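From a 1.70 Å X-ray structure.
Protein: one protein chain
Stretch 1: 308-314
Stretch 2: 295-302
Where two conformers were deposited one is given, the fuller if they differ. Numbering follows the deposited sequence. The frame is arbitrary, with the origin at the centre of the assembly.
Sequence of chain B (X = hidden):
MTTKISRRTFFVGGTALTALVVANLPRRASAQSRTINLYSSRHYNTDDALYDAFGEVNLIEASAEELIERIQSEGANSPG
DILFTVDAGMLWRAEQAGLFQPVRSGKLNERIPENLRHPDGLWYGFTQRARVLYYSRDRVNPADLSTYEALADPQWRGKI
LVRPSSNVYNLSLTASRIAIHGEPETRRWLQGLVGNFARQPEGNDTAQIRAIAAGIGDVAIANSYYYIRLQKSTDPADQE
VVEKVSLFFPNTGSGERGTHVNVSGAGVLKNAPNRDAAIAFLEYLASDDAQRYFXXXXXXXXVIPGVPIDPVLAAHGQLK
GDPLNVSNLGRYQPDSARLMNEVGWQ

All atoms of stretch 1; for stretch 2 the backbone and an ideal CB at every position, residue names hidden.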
# COMPACT_ATOMS: atom_id res chain seq x y z
N PRO B 308 9.61 -21.40 15.56
CA PRO B 308 10.37 -21.48 14.30
C PRO B 308 10.86 -20.14 13.84
O PRO B 308 10.13 -19.14 13.93
CB PRO B 308 9.34 -22.00 13.31
CG PRO B 308 8.47 -22.85 14.17
CD PRO B 308 8.30 -22.06 15.43
N ILE B 309 12.11 -20.13 13.39
CA ILE B 309 12.79 -18.96 12.88
C ILE B 309 12.75 -18.96 11.35
O ILE B 309 12.81 -20.03 10.72
CB ILE B 309 14.28 -18.99 13.33
CG1 ILE B 309 14.33 -18.95 14.86
CG2 ILE B 309 15.05 -17.80 12.72
CD1 ILE B 309 15.69 -19.41 15.44
N ASP B 310 12.67 -17.76 10.76
CA ASP B 310 12.60 -17.64 9.33
C ASP B 310 13.73 -18.47 8.72
O ASP B 310 14.87 -18.37 9.18
CB ASP B 310 12.78 -16.18 8.91
CG ASP B 310 12.80 -16.02 7.41
OD1 ASP B 310 13.88 -16.19 6.79
OD2 ASP B 310 11.73 -15.73 6.86
N PRO B 311 13.43 -19.31 7.73
CA PRO B 311 14.46 -20.23 7.19
C PRO B 311 15.73 -19.55 6.67
O PRO B 311 16.83 -20.07 6.87
CB PRO B 311 13.74 -20.98 6.06
CG PRO B 311 12.30 -20.74 6.25
CD PRO B 311 12.10 -19.52 7.10
N VAL B 312 15.58 -18.41 5.97
CA VAL B 312 16.73 -17.66 5.47
C VAL B 312 17.60 -17.17 6.64
O VAL B 312 18.83 -17.30 6.62
CB VAL B 312 16.28 -16.46 4.57
CG1 VAL B 312 17.52 -15.69 4.05
CG2 VAL B 312 15.49 -16.98 3.36
N LEU B 313 16.97 -16.63 7.68
CA LEU B 313 17.72 -16.20 8.86
C LEU B 313 18.36 -17.42 9.55
O LEU B 313 19.52 -17.38 9.92
CB LEU B 313 16.79 -15.45 9.82
CG LEU B 313 17.39 -15.03 11.15
CD1 LEU B 313 18.61 -14.08 10.89
CD2 LEU B 313 16.31 -14.34 11.96
N ALA B 314 17.58 -18.50 9.69
CA ALA B 314 18.03 -19.70 10.42
C ALA B 314 19.24 -20.35 9.73
O ALA B 314 20.05 -20.97 10.40
CB ALA B 314 16.90 -20.71 10.56
N UNK B 295 7.89 -12.12 14.57
CA UNK B 295 9.34 -12.12 14.28
C UNK B 295 9.58 -12.11 12.80
O UNK B 295 10.46 -11.43 12.35
CB UNK B 295 10.03 -13.33 14.91
N UNK B 296 8.80 -12.89 12.04
CA UNK B 296 8.95 -12.96 10.57
C UNK B 296 8.86 -11.59 9.94
O UNK B 296 9.53 -11.34 8.95
CB UNK B 296 7.88 -13.87 9.96
N UNK B 297 8.00 -10.73 10.49
CA UNK B 297 7.67 -9.42 9.88
C UNK B 297 8.89 -8.63 9.44
O UNK B 297 8.92 -8.01 8.34
CB UNK B 297 6.87 -8.57 10.87
N UNK B 298 9.91 -8.62 10.30
CA UNK B 298 11.14 -7.93 9.99
C UNK B 298 12.36 -8.85 10.03
O UNK B 298 13.46 -8.42 10.34
CB UNK B 298 11.33 -6.77 10.96
N UNK B 299 12.17 -10.14 9.74
CA UNK B 299 13.33 -11.04 9.67
C UNK B 299 14.15 -11.04 10.96
O UNK B 299 15.38 -11.04 10.93
CB UNK B 299 14.23 -10.64 8.50
N UNK B 300 13.43 -11.03 12.08
CA UNK B 300 14.02 -11.01 13.43
C UNK B 300 13.84 -12.37 14.05
O UNK B 300 13.17 -13.23 13.49
CB UNK B 300 13.39 -9.93 14.31
N UNK B 301 14.46 -12.58 15.23
CA UNK B 301 14.29 -13.84 15.94
C UNK B 301 13.18 -13.68 16.97
O UNK B 301 13.07 -12.63 17.62
CB UNK B 301 15.60 -14.28 16.61
N UNK B 302 12.39 -14.75 17.18
CA UNK B 302 11.50 -14.70 18.35
C UNK B 302 12.29 -14.64 19.63
O UNK B 302 13.49 -15.01 19.65
CB UNK B 302 10.57 -15.91 18.38

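Position 295 is helical, and its CA-to-CB bond points toward stretch 1. Nothing of that stretch lies within 5.5 Å of the ideal CB, so stretch 1 alone would allow a small or a medium side chain. The residue is Ala 295, which makes no contact across the gap.

Position 296 is also helical, with its CB sideways. The ideal CB lies 5.3 Å from Asp 310 OD2. A long side chain could turn to that carboxylate. Lys, Arg or Gln would be the obvious polar choices, and an acid could fit if one of the pair were protonated. The residue is Glu 296. With chi1 and chi2 both m, its end comes back to the aspartate, and OE1 lies 2.6 Å from Asp 310 OD2. At that distance one of the two acids probably carries the proton; which one is open. A water donates to Glu 296 OE2 (2.6 Å) and weakly to Pro 308 O (3.2 Å).

Position 297 is out of reach of stretch 1, which sets no preference. It is Gly 297.

Position 298 is also out of reach, and many residues would suit. It is Asn 298, whose ND2 donates to OE1 of residue 300 at 3.0 Å.

Position 299 has phi/psi of 57/41, a left-handed conformation that favours Gly, Asn or Asp. The ideal CB is 5.5 Å from Leu 313 CD2. The residue is Asn 299. Its side chain turns nearer to stretch 1, with OD1 3.9 Å from Asp 310 OD2.

Position 300 points away, so stretch 1 leaves the side chain free. It is Glu 300. A water donates to Glu 300 O (2.8 Å) and accepts from Asp 310 N (2.9 Å).

Position 301 has extended angles. Its ideal CB lies 4.7 Å from Leu 313 CD2 and 5.1 Å from Ile 309 CG1. Leu, Met, Phe or Tyr could cover these apolar groups. The residue is Tyr 301. Leu 313 CD2 sits over one ring face, 3.6 Å from the centroid of the Tyr 301 ring, in a CH-pi contact. Ile 309 CG2 packs 4.1 Å from Tyr 301 CD2. The hydroxyl adds a polar link: Tyr 301 OH donates to a water (2.7 Å), which donates to Leu 313 O (2.8 Å).

Position 302 points toward stretch 1, but its ideal CB has nothing within 5.5 Å. Phi of -64° permits Pro, and Val or Ile could also suit. The residue is Pro 302, whose CD packs 3.9 Å from Ile 309 CG1.

Stretch 2, residues 295-302: AEGNNEYP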
# COMPACT_ATOMS: atom_id res chain seq x y z
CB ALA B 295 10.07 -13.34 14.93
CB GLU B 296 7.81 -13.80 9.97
CG GLU B 296 8.03 -15.28 10.06
CD GLU B 296 9.16 -15.77 9.12
OE1 GLU B 296 9.60 -15.02 8.23
OE2 GLU B 296 9.57 -16.90 9.30
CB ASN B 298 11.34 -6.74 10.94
CG ASN B 298 12.41 -5.76 10.46
OD1 ASN B 298 12.67 -5.61 9.24
ND2 ASN B 298 13.04 -5.07 11.41
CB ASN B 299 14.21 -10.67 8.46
CG ASN B 299 13.51 -10.91 7.18
OD1 ASN B 299 13.04 -12.02 6.94
ND2 ASN B 299 13.45 -9.88 6.33
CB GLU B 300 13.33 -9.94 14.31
CG GLU B 300 13.86 -8.53 14.11
CD GLU B 300 12.82 -7.42 14.35
OE1 GLU B 300 13.18 -6.23 14.17
OE2 GLU B 300 11.64 -7.69 14.71
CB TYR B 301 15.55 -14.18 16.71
CG TYR B 301 16.81 -14.31 15.91
CD1 TYR B 301 17.63 -13.18 15.66
CD2 TYR B 301 17.21 -15.55 15.40
CE1 TYR B 301 18.83 -13.31 14.94
CE2 TYR B 301 18.41 -15.68 14.67
CZ TYR B 301 19.20 -14.55 14.46
OH TYR B 301 20.39 -14.65 13.77
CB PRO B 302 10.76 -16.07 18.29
CG PRO B 302 10.88 -16.50 16.83
CD PRO B 302 12.26 -16.01 16.42
O HOH W 1 8.96 -18.85 10.98
O HOH W 2 11.86 -15.31 12.14
O HOH W 3 20.78 -16.92 12.35
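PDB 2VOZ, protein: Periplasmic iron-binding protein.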